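Local coordinates for putative nisin-resistance protein (Streptococcus agalactiae 515, PDB 4Y68) that probably confers resistance to the lantibiotic nisin by recognising and cleaving it, as a lipoprotein peptidase of family S41, at residues A[129-134]-A[203-208]; A[143-148]-A[173-178]; A[37-42]-A[266-271]; A[219-224]-A[299-304]; A[163-168]-A[231-236]. One frame throughout, in Å; residues are numbered along the deposited sequence.

How the contacts relate
Contacts 1, 2 and 5 all involve helices of the α/β part of the chain. Contacts 1 and 2 share helix 131-147 at different points, about 15 Å apart centre to centre, and the centre of contact 5 is about 15 Å from each of theirs. Contact 5 is near the centre of the molecule, and touches contact 1 through Ile134 and Pro167 and contact 2 through Leu176 and Ser236. Contact 4 packs the other face of the mixed sheet and meets contact 5 through Phe234. Contact 3 lies toward the N-terminal helices, its centre about 37 Å from that of contact 2, but still meets contact 1 where Leu129 packs on Arg267. A MES molecule, probably from the crystallisation liquor, lies beside Ala203.

Contact 1 (A[129-134]-A[203-208]); sequences LDKRSI and ALKISR
Lys131 reaches over to the loop at Ala203, where its NZ gives a hydrogen bond of 3.0 Å to Ala203 O. The donor comes in at a C=O...N angle of 126°, tilted 24° from the carbonyl plane. A long, flexible side chain suits this span: CG stands anti to the backbone N (chi1 -165°), the methylenes run on extended, and a final bend at chi4 turns the ammonium group onto the oxygen. The Lys205 ammonium group is also near, 5.3 Å from Lys131 NZ to Lys205 NZ; in this exposed place solvent would probably moderate the like charges. Deeper in, Ile134 and Leu204 cross at about a right angle, methyl against methyl, with Ile134 CD1 3.6 Å from Leu204 CD2. Branched aliphatic residues fit this buried seam.

Behind Lys131, Asp130 is the N-cap of the helix. Asp130 OD1 accepts from Ser133 N at 2.9 Å, approached from above the carboxylate plane, while the syn lone pair of Asp130 OD2 takes the Ser133 OG hydroxyl at 2.6 Å. Both oxygens thus fix the first turn that carries Lys131.

The contact ties the start of helix 131-147 to the loop between strands 191-195 and 218-222, and helix 165-171 packs against both: Pro167 touches Ile134 and Ile166 touches Leu204.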
# COMPACT_ATOMS: atom_id res chain seq x y z
N LEU A 129 9.47 5.34 7.06
CA LEU A 129 10.26 4.10 7.03
C LEU A 129 10.97 3.87 8.35
O LEU A 129 11.21 2.74 8.74
CB LEU A 129 11.31 4.14 5.91
CG LEU A 129 10.84 4.31 4.47
CD1 LEU A 129 12.03 4.22 3.52
CD2 LEU A 129 9.79 3.24 4.18
N ASP A 130 11.33 4.96 9.02
CA ASP A 130 12.12 4.87 10.24
C ASP A 130 11.41 4.07 11.32
O ASP A 130 10.20 4.20 11.54
CB ASP A 130 12.47 6.27 10.75
CG ASP A 130 11.33 6.92 11.44
OD1 ASP A 130 11.27 6.81 12.68
OD2 ASP A 130 10.48 7.50 10.74
N LYS A 131 12.18 3.22 11.98
CA LYS A 131 11.69 2.23 12.93
C LYS A 131 10.84 2.82 14.07
O LYS A 131 9.87 2.20 14.52
CB LYS A 131 12.89 1.48 13.52
CG LYS A 131 12.61 0.19 14.26
CD LYS A 131 13.96 -0.40 14.72
CE LYS A 131 13.90 -1.92 14.94
NZ LYS A 131 13.28 -2.35 16.22
N ARG A 132 11.23 4.00 14.53
CA ARG A 132 10.55 4.60 15.68
C ARG A 132 9.14 5.00 15.30
O ARG A 132 8.19 4.65 16.00
CB ARG A 132 11.33 5.80 16.23
CG ARG A 132 10.65 6.46 17.43
CD ARG A 132 11.50 7.57 18.08
NE ARG A 132 12.51 7.03 19.00
CZ ARG A 132 13.80 6.91 18.71
NH1 ARG A 132 14.26 7.29 17.52
NH2 ARG A 132 14.64 6.40 19.61
N SER A 133 9.01 5.73 14.20
CA SER A 133 7.71 6.19 13.73
C SER A 133 6.76 5.03 13.45
O SER A 133 5.58 5.09 13.80
CB SER A 133 7.85 7.02 12.45
OG SER A 133 8.74 8.10 12.62
N ILE A 134 7.26 3.99 12.78
CA ILE A 134 6.36 2.93 12.35
C ILE A 134 5.98 2.09 13.54
O ILE A 134 4.90 1.53 13.56
CB ILE A 134 6.96 2.01 11.24
CG1 ILE A 134 8.13 1.20 11.78
CG2 ILE A 134 7.33 2.82 9.99
CD1 ILE A 134 8.68 0.17 10.78
N ALA A 203 10.72 -6.14 13.93
CA ALA A 203 11.04 -4.72 13.88
C ALA A 203 10.08 -3.80 14.67
O ALA A 203 10.50 -2.78 15.19
CB ALA A 203 11.07 -4.27 12.45
N LEU A 204 8.80 -4.15 14.74
CA LEU A 204 7.82 -3.35 15.46
C LEU A 204 7.78 -3.74 16.95
O LEU A 204 6.98 -3.21 17.71
CB LEU A 204 6.44 -3.53 14.85
CG LEU A 204 6.35 -3.44 13.32
CD1 LEU A 204 4.93 -3.70 12.83
CD2 LEU A 204 6.84 -2.10 12.84
N LYS A 205 8.65 -4.68 17.33
CA LYS A 205 8.62 -5.34 18.64
C LYS A 205 7.21 -5.79 19.00
O LYS A 205 6.74 -5.54 20.11
CB LYS A 205 9.17 -4.42 19.74
CG LYS A 205 10.47 -3.69 19.36
CD LYS A 205 11.29 -3.31 20.59
CE LYS A 205 12.46 -2.39 20.24
NZ LYS A 205 13.18 -1.89 21.45
N ILE A 206 6.55 -6.43 18.06
CA ILE A 206 5.26 -7.05 18.29
C ILE A 206 5.43 -8.57 18.20
O ILE A 206 6.15 -9.06 17.34
CB ILE A 206 4.21 -6.59 17.28
CG1 ILE A 206 3.88 -5.11 17.48
CG2 ILE A 206 2.95 -7.43 17.39
CD1 ILE A 206 2.73 -4.63 16.61
N SER A 207 4.77 -9.30 19.09
CA SER A 207 5.01 -10.73 19.19
C SER A 207 4.05 -11.54 18.36
O SER A 207 2.82 -11.32 18.39
CB SER A 207 4.91 -11.20 20.64
OG SER A 207 4.92 -12.62 20.69
N ARG A 208 4.60 -12.52 17.67
CA ARG A 208 3.78 -13.37 16.82
C ARG A 208 2.72 -14.12 17.64
O ARG A 208 1.73 -14.59 17.10
CB ARG A 208 4.68 -14.31 16.02
CG ARG A 208 5.75 -13.52 15.26
CD ARG A 208 6.28 -14.23 14.00
NE ARG A 208 7.06 -13.29 13.18
CZ ARG A 208 6.58 -12.69 12.09
NH1 ARG A 208 5.34 -12.95 11.69
NH2 ARG A 208 7.33 -11.84 11.39

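Contact 2 (A[143-148]-A[173-178]); sequences NILMEK and ASILPN
Leu145 and Met146, near the end of helix 131-147, close over Ser174 and Ile175. The helix is the connection of a β-α-β crossover, leading from strand 118-122 to its parallel neighbour 152-156. The residues it meets follow helix 165-171, where a short 3-10 turn at 173-174 passes into the loop before strand 180-185.

The side-chain conformations decide who touches whom. Leu145 starts off toward the turn, and Leu145 CB lies 3.5 Å from Ser174 OG. With CG swung anti to the carbonyl carbon (chi1 -69°), the branch carries on past the serine, so that CD1 also lies near the hydroxyl oxygen and then Leu145 CD1 meets Ile175 CD1 at 4.0 Å. Leucine and isoleucine cross here at about a right angle, each offering a methyl end. In Ser174, OG sits in the tight position between the backbone N and the carbonyl carbon (chi1 83°), which puts it by Leu145 and leaves CB to Met146. Ile175 CG1 takes the same position (chi1 48°), and although the side chain sets out to the side, its extension brings CD1 to the leucine. Serine suits its place by being small: the CA atoms of Leu145 and Ser174 are 7.2 Å apart.

The mixed sheet continues the apolar core, Leu145 resting on Ile121 and Leu153 and Ile175 on Leu155. Thr213 also lies against Met146. That flexible thioether chain folds back on itself, bent at both chi2 and chi3, and its sulphur comes to rest beside the serine methylene, Met146 SD 3.6 Å from Ser174 CB.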
# COMPACT_ATOMS: atom_id res chain seq x y z
N ASN A 143 -2.06 -1.40 21.16
CA ASN A 143 -2.60 -1.08 22.48
C ASN A 143 -4.10 -1.01 22.49
O ASN A 143 -4.75 -1.55 23.38
CB ASN A 143 -2.05 0.24 23.02
CG ASN A 143 -2.74 0.65 24.32
OD1 ASN A 143 -3.81 1.26 24.31
ND2 ASN A 143 -2.14 0.28 25.45
N ILE A 144 -4.66 -0.34 21.48
CA ILE A 144 -6.11 -0.21 21.40
C ILE A 144 -6.78 -1.56 21.33
O ILE A 144 -7.74 -1.80 22.04
CB ILE A 144 -6.54 0.61 20.18
CG1 ILE A 144 -6.14 2.08 20.37
CG2 ILE A 144 -8.06 0.44 19.95
CD1 ILE A 144 -6.37 2.95 19.15
N LEU A 145 -6.25 -2.43 20.47
CA LEU A 145 -6.89 -3.72 20.20
C LEU A 145 -6.69 -4.71 21.35
O LEU A 145 -7.57 -5.52 21.62
CB LEU A 145 -6.35 -4.32 18.89
CG LEU A 145 -6.75 -3.61 17.59
CD1 LEU A 145 -6.00 -4.16 16.38
CD2 LEU A 145 -8.24 -3.68 17.36
N MET A 146 -5.53 -4.65 22.02
CA MET A 146 -5.19 -5.63 23.05
C MET A 146 -5.59 -5.22 24.48
O MET A 146 -5.95 -6.07 25.29
CB MET A 146 -3.68 -5.94 23.01
CG MET A 146 -3.20 -6.71 21.75
SD MET A 146 -3.89 -8.37 21.49
CE MET A 146 -3.43 -9.21 23.01
N GLU A 147 -5.55 -3.92 24.78
CA GLU A 147 -5.79 -3.45 26.14
C GLU A 147 -7.07 -2.64 26.36
O GLU A 147 -7.28 -2.09 27.44
CB GLU A 147 -4.62 -2.60 26.58
CG GLU A 147 -3.30 -3.25 26.26
CD GLU A 147 -2.40 -3.24 27.44
OE1 GLU A 147 -2.93 -3.20 28.56
OE2 GLU A 147 -1.16 -3.26 27.26
N LYS A 148 -7.92 -2.53 25.35
CA LYS A 148 -9.18 -1.82 25.53
C LYS A 148 -10.31 -2.82 25.57
O LYS A 148 -10.17 -3.96 25.13
CB LYS A 148 -9.44 -0.80 24.42
CG LYS A 148 -8.41 0.32 24.31
CD LYS A 148 -8.41 1.23 25.52
CE LYS A 148 -7.66 2.52 25.20
NZ LYS A 148 -7.38 3.33 26.39
N ALA A 173 -2.31 -6.84 13.63
CA ALA A 173 -1.91 -8.25 13.65
C ALA A 173 -2.85 -9.08 14.50
O ALA A 173 -3.22 -10.18 14.12
CB ALA A 173 -0.48 -8.40 14.16
N SER A 174 -3.25 -8.54 15.65
CA SER A 174 -4.09 -9.28 16.59
C SER A 174 -5.45 -9.67 16.01
O SER A 174 -6.11 -10.58 16.53
CB SER A 174 -4.28 -8.47 17.89
OG SER A 174 -5.32 -7.50 17.76
N ILE A 175 -5.89 -8.99 14.94
CA ILE A 175 -7.18 -9.36 14.34
C ILE A 175 -7.04 -9.94 12.93
O ILE A 175 -8.02 -10.07 12.20
CB ILE A 175 -8.18 -8.17 14.27
CG1 ILE A 175 -7.54 -6.92 13.71
CG2 ILE A 175 -8.79 -7.87 15.66
CD1 ILE A 175 -8.48 -5.74 13.62
N LEU A 176 -5.83 -10.33 12.56
CA LEU A 176 -5.61 -10.96 11.25
C LEU A 176 -5.05 -12.39 11.40
O LEU A 176 -4.42 -12.73 12.38
CB LEU A 176 -4.66 -10.12 10.39
CG LEU A 176 -5.19 -8.84 9.72
CD1 LEU A 176 -4.03 -7.97 9.24
CD2 LEU A 176 -6.12 -9.16 8.57
N PRO A 177 -5.28 -13.22 10.39
CA PRO A 177 -4.82 -14.61 10.39
C PRO A 177 -3.31 -14.69 10.39
O PRO A 177 -2.69 -13.82 9.77
CB PRO A 177 -5.39 -15.18 9.07
CG PRO A 177 -6.44 -14.25 8.68
CD PRO A 177 -6.04 -12.90 9.17
N ASN A 178 -2.73 -15.69 11.04
CA ASN A 178 -1.32 -15.99 10.83
C ASN A 178 -1.20 -16.90 9.61
O ASN A 178 -0.87 -18.07 9.73
CB ASN A 178 -0.70 -16.65 12.06
CG ASN A 178 0.79 -16.86 11.91
OD1 ASN A 178 1.48 -16.10 11.23
ND2 ASN A 178 1.30 -17.90 12.54

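Contact 3 (A[37-42]-A[266-271]); sequences RVILDR and ARLALT
Asp41 N to Arg37 O, at 2.9 Å, is an ordinary i to i+4 bond of helix 32-46, in the turn where Ile39 and Arg42 meet Leu268 and Leu270. Arg42 N makes the next one, 3.2 Å to Val38 O; no hydrogen bond crosses to strand 267-276, and the contact itself is packing. The motif is a helix lying on a β-sheet: one helix of the N-terminal helical part runs nearly along a strand of the antiparallel sheet, the two directions only 21° apart and the axes 10.5 Å apart at their closest.

Residues two apart in the strand, Leu268 and Leu270, send their side chains toward the helix. Each has CG opposite the backbone N (chi1 167° in Leu268), which carries the isopropyl end out from the sheet. Leu268 CD2 fits between two helix residues one turn apart, 3.7 Å from Arg42 CB and 4.1 Å from Ile39 CG2. Leucine suits the sheet side because this one methyl can meet both neighbours, with Leu268 CD1 adding a looser contact to Ile39, while Ile39, with its β-branch, fills the interior toward Val79 and Val83 of helix 72-87.

Arg42 plays two parts. Its CB belongs to the apolar interface, and the side chain also touches Phe260 of strand 256-261, but the chain bends at chi2 and leads the guanidinium away from strand 267-276 to bond through NH1 with Gln45 OE1. The backbone of the same residue is also packed closely: Leu270 CD2 lies 3.2 Å from Arg42 O and 3.7 Å from Arg42 C.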
# COMPACT_ATOMS: atom_id res chain seq x y z
N ARG A 37 18.42 6.11 -18.57
CA ARG A 37 18.43 4.77 -19.15
C ARG A 37 18.33 3.69 -18.05
O ARG A 37 17.74 2.62 -18.27
CB ARG A 37 19.68 4.56 -20.00
CG ARG A 37 19.63 5.33 -21.31
CD ARG A 37 20.90 5.14 -22.11
NE ARG A 37 20.99 3.82 -22.71
CZ ARG A 37 20.51 3.51 -23.92
NH1 ARG A 37 19.89 4.44 -24.64
NH2 ARG A 37 20.65 2.28 -24.39
N VAL A 38 18.86 3.99 -16.87
CA VAL A 38 18.73 3.12 -15.71
C VAL A 38 17.26 2.91 -15.36
O VAL A 38 16.85 1.81 -15.03
CB VAL A 38 19.47 3.70 -14.47
CG1 VAL A 38 18.90 3.10 -13.18
CG2 VAL A 38 20.96 3.44 -14.59
N ILE A 39 16.47 3.98 -15.44
CA ILE A 39 15.05 3.85 -15.14
C ILE A 39 14.33 3.01 -16.19
O ILE A 39 13.47 2.19 -15.87
CB ILE A 39 14.37 5.22 -15.02
CG1 ILE A 39 15.01 6.03 -13.87
CG2 ILE A 39 12.83 5.04 -14.83
CD1 ILE A 39 14.66 7.53 -13.90
N LEU A 40 14.70 3.19 -17.46
CA LEU A 40 14.08 2.42 -18.53
C LEU A 40 14.40 0.92 -18.40
O LEU A 40 13.51 0.08 -18.57
CB LEU A 40 14.53 2.97 -19.91
CG LEU A 40 14.06 4.40 -20.22
CD1 LEU A 40 14.64 4.91 -21.53
CD2 LEU A 40 12.51 4.52 -20.24
N ASP A 41 15.64 0.59 -18.04
CA ASP A 41 16.00 -0.81 -17.80
C ASP A 41 15.11 -1.45 -16.71
O ASP A 41 14.60 -2.55 -16.90
CB ASP A 41 17.48 -0.92 -17.40
CG ASP A 41 18.44 -0.69 -18.57
OD1 ASP A 41 18.06 -0.90 -19.74
OD2 ASP A 41 19.58 -0.30 -18.31
N ARG A 42 14.94 -0.76 -15.58
CA ARG A 42 14.12 -1.29 -14.48
C ARG A 42 12.70 -1.48 -14.91
O ARG A 42 12.08 -2.50 -14.62
CB ARG A 42 14.13 -0.35 -13.28
CG ARG A 42 15.37 -0.40 -12.47
CD ARG A 42 15.45 -1.66 -11.62
NE ARG A 42 16.66 -1.59 -10.82
CZ ARG A 42 17.33 -2.64 -10.37
NH1 ARG A 42 16.90 -3.88 -10.63
NH2 ARG A 42 18.44 -2.45 -9.66
N ALA A 266 16.05 10.10 -5.52
CA ALA A 266 14.73 9.96 -6.11
C ALA A 266 14.32 8.49 -6.04
O ALA A 266 15.18 7.61 -5.95
CB ALA A 266 14.73 10.48 -7.53
N ARG A 267 13.02 8.23 -6.07
CA ARG A 267 12.49 6.86 -6.04
C ARG A 267 11.66 6.51 -7.26
O ARG A 267 10.75 7.25 -7.64
CB ARG A 267 11.60 6.65 -4.82
CG ARG A 267 12.24 6.87 -3.50
CD ARG A 267 11.33 6.31 -2.41
NE ARG A 267 11.91 6.45 -1.08
CZ ARG A 267 11.21 6.35 0.05
NH1 ARG A 267 9.90 6.12 -0.00
NH2 ARG A 267 11.82 6.50 1.22
N LEU A 268 11.95 5.36 -7.87
CA LEU A 268 11.08 4.78 -8.87
C LEU A 268 10.14 3.79 -8.20
O LEU A 268 10.59 2.74 -7.74
CB LEU A 268 11.89 4.11 -9.98
CG LEU A 268 11.13 3.18 -10.96
CD1 LEU A 268 10.14 3.93 -11.84
CD2 LEU A 268 12.08 2.36 -11.83
N ALA A 269 8.86 4.14 -8.11
CA ALA A 269 7.81 3.23 -7.69
C ALA A 269 7.25 2.49 -8.90
O ALA A 269 6.53 3.06 -9.71
CB ALA A 269 6.69 3.98 -6.99
N LEU A 270 7.55 1.20 -9.01
CA LEU A 270 7.24 0.42 -10.22
C LEU A 270 6.25 -0.72 -9.96
O LEU A 270 6.46 -1.53 -9.06
CB LEU A 270 8.55 -0.15 -10.81
CG LEU A 270 8.46 -0.93 -12.11
CD1 LEU A 270 7.78 -0.08 -13.19
CD2 LEU A 270 9.85 -1.33 -12.58
N THR A 271 5.20 -0.80 -10.77
CA THR A 271 4.19 -1.84 -10.56
C THR A 271 4.67 -3.16 -11.12
O THR A 271 5.09 -3.24 -12.28
CB THR A 271 2.86 -1.44 -11.22
OG1 THR A 271 2.44 -0.18 -10.67
CG2 THR A 271 1.81 -2.49 -10.96

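Contact 4 (A[219-224]-A[299-304]); sequences AIITNH and QESQSW
Trp304 turns the edge of its indole, not a face, to Ala219: the backbone N of Ala219 lies near the ring plane, 3.9 Å from Trp304 CZ3. The methyl of the same residue is close as well, with Ala219 CB 4.0 Å from Trp304 CE3. In this α/β fold, helix 297-308 lies on the mixed sheet along strand 218-222, running nearly antiparallel to it, at 171°, with the axes 9.0 Å apart. The indole reaches the start of the strand because its CG is anti to the backbone N (chi1 177°), and Lys244 of the next strand touches it too.

One turn earlier, Ser301 meets the strand directly. With a chi1 of -96°, off the usual staggered values, Ser301 OG lies 3.5 Å from Ala219 CB and 3.8 Å from Ile221 CG1, van der Waals contacts in a buried place. Two small side chains suit this spot, since the CA atoms of Ala219 and Ser301 are only 6.0 Å apart. Ile221, with the same facing as Ala219, gives bulk where the helix begins, against Pro297 and Leu298. Ile220 between them points away, to the other face of the sheet, where Phe234 of helix 229-235 packs.

Within the helix, Glu300 O is held twice, by Trp304 N at 3.0 Å and by Ser303 OG at 2.8 Å, both from the same face of its carbonyl plane.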
# COMPACT_ATOMS: atom_id res chain seq x y z
N ALA A 219 -16.41 -4.14 11.45
CA ALA A 219 -16.89 -3.39 10.30
C ALA A 219 -15.77 -2.53 9.73
O ALA A 219 -15.09 -1.80 10.46
CB ALA A 219 -18.08 -2.54 10.68
N ILE A 220 -15.56 -2.61 8.43
CA ILE A 220 -14.51 -1.84 7.78
C ILE A 220 -15.08 -0.79 6.85
O ILE A 220 -15.89 -1.10 5.99
CB ILE A 220 -13.57 -2.74 6.96
CG1 ILE A 220 -12.94 -3.82 7.83
CG2 ILE A 220 -12.46 -1.92 6.37
CD1 ILE A 220 -12.01 -4.69 7.07
N ILE A 221 -14.64 0.45 6.99
CA ILE A 221 -15.15 1.52 6.14
C ILE A 221 -14.10 1.98 5.13
O ILE A 221 -12.92 2.14 5.48
CB ILE A 221 -15.63 2.73 6.99
CG1 ILE A 221 -16.71 2.29 7.97
CG2 ILE A 221 -16.12 3.88 6.10
CD1 ILE A 221 -17.19 3.40 8.92
N THR A 222 -14.52 2.14 3.88
CA THR A 222 -13.66 2.62 2.82
C THR A 222 -14.37 3.74 2.08
O THR A 222 -15.60 3.81 2.08
CB THR A 222 -13.29 1.49 1.84
OG1 THR A 222 -14.47 1.05 1.15
CG2 THR A 222 -12.67 0.30 2.56
N ASN A 223 -13.62 4.63 1.43
CA ASN A 223 -14.25 5.58 0.51
C ASN A 223 -13.42 5.64 -0.77
O ASN A 223 -12.49 4.87 -0.91
CB ASN A 223 -14.44 6.96 1.16
CG ASN A 223 -13.13 7.69 1.45
OD1 ASN A 223 -12.05 7.14 1.30
ND2 ASN A 223 -13.24 8.96 1.88
N HIS A 224 -13.77 6.54 -1.70
CA HIS A 224 -13.12 6.58 -3.01
C HIS A 224 -11.62 6.87 -2.94
O HIS A 224 -10.88 6.55 -3.86
CB HIS A 224 -13.80 7.63 -3.90
CG HIS A 224 -15.10 7.18 -4.50
ND1 HIS A 224 -15.28 5.92 -5.03
CD2 HIS A 224 -16.29 7.82 -4.64
CE1 HIS A 224 -16.51 5.80 -5.48
NE2 HIS A 224 -17.15 6.94 -5.25
N GLN A 299 -23.12 5.02 10.16
CA GLN A 299 -24.45 4.71 10.66
C GLN A 299 -24.74 3.22 10.45
O GLN A 299 -25.04 2.49 11.39
CB GLN A 299 -25.50 5.59 9.96
CG GLN A 299 -26.94 5.32 10.40
CD GLN A 299 -27.97 6.19 9.67
OE1 GLN A 299 -28.38 5.88 8.54
NE2 GLN A 299 -28.39 7.26 10.32
N GLU A 300 -24.63 2.77 9.21
CA GLU A 300 -24.99 1.41 8.87
C GLU A 300 -24.05 0.42 9.54
O GLU A 300 -24.48 -0.66 9.94
CB GLU A 300 -25.01 1.24 7.36
CG GLU A 300 -25.98 2.25 6.68
CD GLU A 300 -26.40 1.86 5.27
OE1 GLU A 300 -26.18 0.68 4.89
OE2 GLU A 300 -26.95 2.74 4.55
N SER A 301 -22.79 0.81 9.70
CA SER A 301 -21.78 0.04 10.44
C SER A 301 -22.17 -0.30 11.88
O SER A 301 -22.01 -1.43 12.33
CB SER A 301 -20.47 0.81 10.52
OG SER A 301 -19.58 0.41 9.51
N GLN A 302 -22.61 0.71 12.62
CA GLN A 302 -22.97 0.51 14.01
C GLN A 302 -24.17 -0.42 14.12
O GLN A 302 -24.17 -1.34 14.92
CB GLN A 302 -23.28 1.84 14.70
CG GLN A 302 -22.11 2.74 14.87
CD GLN A 302 -22.53 4.12 15.33
OE1 GLN A 302 -22.64 4.38 16.53
NE2 GLN A 302 -22.79 5.01 14.38
N SER A 303 -25.18 -0.18 13.30
CA SER A 303 -26.37 -1.00 13.34
C SER A 303 -26.00 -2.45 13.05
O SER A 303 -26.43 -3.35 13.77
CB SER A 303 -27.43 -0.52 12.36
OG SER A 303 -27.09 -0.91 11.05
N TRP A 304 -25.19 -2.67 12.02
CA TRP A 304 -24.75 -4.03 11.71
C TRP A 304 -24.04 -4.61 12.92
O TRP A 304 -24.32 -5.74 13.31
CB TRP A 304 -23.84 -4.07 10.48
CG TRP A 304 -23.34 -5.45 10.22
CD1 TRP A 304 -24.06 -6.49 9.71
CD2 TRP A 304 -22.02 -5.96 10.47
NE1 TRP A 304 -23.27 -7.61 9.62
CE2 TRP A 304 -22.01 -7.32 10.08
CE3 TRP A 304 -20.84 -5.40 10.99
CZ2 TRP A 304 -20.88 -8.13 10.19
CZ3 TRP A 304 -19.71 -6.20 11.09
CH2 TRP A 304 -19.74 -7.56 10.70

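Contact 5 (A[163-168]-A[231-236]); sequences GNMIPM and EMTFLS
The first turn of helix 165-171 packs on helix 229-235 here, Met165 and Met168 meeting Met232 and Thr233 near the centre of the molecule. Met165 does the reaching. Its chain bends at chi2 and chi3, bringing Met165 SD to 3.9 Å from Met232 CB and 4.1 Å from Thr233 OG1. It crosses Met232 at about a right angle but runs past Thr233 in the opposite direction. A methionine suits such a surface, its flexible thioether following two neighbours at once. Met168 touches through its first carbon, Met168 CB lying 3.8 Å from Thr233 OG1, and the extended chain leads off toward Tyr137 and Asn160.

Both helices follow parallel strands of the mixed sheet, 152-156 and 218-222, in the α/β arrangement; as in relatives of family S41, the segment leading into helix 229-235 probably carries the catalytic serine.

The polar end of Thr233, inside the apolar seam, is settled within its own helix, where Thr233 OG1 bonds to Ser229 O. Gly163, at a positive phi, gives its O to Ser229 OG. Next to it, Asn164 is the N-cap, its OD1 accepting from Ile166 N at 3.1 Å from above the amide plane. In the partner helix, Ser236 OG donates to Met232 O at 2.8 Å, in the carbonyl plane, while Phe182 of strand 180-185 touches both Met165 and Met232.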
# COMPACT_ATOMS: atom_id res chain seq x y z
N GLY A 163 1.00 4.05 1.70
CA GLY A 163 2.27 4.24 2.37
C GLY A 163 2.88 2.91 2.76
O GLY A 163 2.78 1.93 2.01
N ASN A 164 3.48 2.87 3.94
CA ASN A 164 4.19 1.70 4.43
C ASN A 164 3.24 0.62 4.94
O ASN A 164 2.60 0.81 5.96
CB ASN A 164 5.16 2.14 5.54
CG ASN A 164 6.19 1.10 5.89
OD1 ASN A 164 6.02 -0.08 5.64
ND2 ASN A 164 7.28 1.55 6.53
N MET A 165 3.13 -0.49 4.22
CA MET A 165 2.29 -1.63 4.63
C MET A 165 2.60 -2.16 6.05
O MET A 165 1.70 -2.57 6.78
CB MET A 165 2.43 -2.78 3.65
CG MET A 165 1.60 -2.62 2.39
SD MET A 165 0.01 -3.40 2.53
CE MET A 165 0.44 -5.11 2.47
N ILE A 166 3.86 -2.12 6.43
CA ILE A 166 4.35 -2.79 7.64
C ILE A 166 3.67 -2.36 8.96
O ILE A 166 3.22 -3.21 9.73
CB ILE A 166 5.88 -2.59 7.76
CG1 ILE A 166 6.58 -3.43 6.69
CG2 ILE A 166 6.37 -2.98 9.13
CD1 ILE A 166 8.11 -3.26 6.69
N PRO A 167 3.58 -1.05 9.23
CA PRO A 167 2.86 -0.59 10.43
C PRO A 167 1.33 -0.78 10.34
O PRO A 167 0.65 -0.93 11.38
CB PRO A 167 3.21 0.90 10.50
CG PRO A 167 3.73 1.26 9.13
CD PRO A 167 4.38 0.03 8.62
N MET A 168 0.79 -0.76 9.13
CA MET A 168 -0.65 -0.97 8.94
C MET A 168 -1.04 -2.41 9.22
O MET A 168 -1.93 -2.68 10.05
CB MET A 168 -1.08 -0.60 7.51
CG MET A 168 -1.00 0.87 7.25
SD MET A 168 -1.77 1.35 5.70
CE MET A 168 -0.84 2.86 5.49
N GLU A 231 -5.67 -0.36 0.37
CA GLU A 231 -6.50 -1.33 -0.34
C GLU A 231 -6.01 -2.76 -0.07
O GLU A 231 -6.82 -3.65 0.16
CB GLU A 231 -6.52 -1.04 -1.83
CG GLU A 231 -7.36 0.15 -2.19
CD GLU A 231 -7.27 0.46 -3.65
OE1 GLU A 231 -6.17 0.89 -4.09
OE2 GLU A 231 -8.28 0.25 -4.34
N MET A 232 -4.70 -2.98 -0.06
CA MET A 232 -4.16 -4.31 0.21
C MET A 232 -4.34 -4.71 1.68
O MET A 232 -4.42 -5.89 1.99
CB MET A 232 -2.68 -4.41 -0.17
CG MET A 232 -2.47 -5.19 -1.49
SD MET A 232 -3.26 -4.32 -2.86
CE MET A 232 -2.06 -2.97 -2.94
N THR A 233 -4.38 -3.71 2.57
CA THR A 233 -4.79 -3.95 3.94
C THR A 233 -6.25 -4.36 3.98
O THR A 233 -6.61 -5.30 4.69
CB THR A 233 -4.58 -2.72 4.83
OG1 THR A 233 -3.18 -2.46 4.92
CG2 THR A 233 -5.12 -2.98 6.25
N PHE A 234 -7.09 -3.65 3.23
CA PHE A 234 -8.49 -4.04 3.09
C PHE A 234 -8.60 -5.47 2.57
O PHE A 234 -9.37 -6.24 3.10
CB PHE A 234 -9.23 -3.08 2.14
CG PHE A 234 -10.71 -3.37 2.01
CD1 PHE A 234 -11.40 -4.07 2.98
CD2 PHE A 234 -11.41 -2.93 0.90
CE1 PHE A 234 -12.76 -4.33 2.85
CE2 PHE A 234 -12.77 -3.18 0.76
CZ PHE A 234 -13.44 -3.88 1.74
N LEU A 235 -7.84 -5.83 1.53
CA LEU A 235 -7.92 -7.20 1.00
C LEU A 235 -7.56 -8.25 2.04
O LEU A 235 -8.09 -9.35 2.01
CB LEU A 235 -7.02 -7.36 -0.23
CG LEU A 235 -7.55 -6.60 -1.44
CD1 LEU A 235 -6.71 -6.86 -2.69
CD2 LEU A 235 -9.00 -7.01 -1.65
N SER A 236 -6.66 -7.91 2.95
CA SER A 236 -6.20 -8.87 3.95
C SER A 236 -7.30 -9.33 4.92
O SER A 236 -7.12 -10.32 5.61
CB SER A 236 -5.05 -8.29 4.76
OG SER A 236 -4.01 -7.85 3.92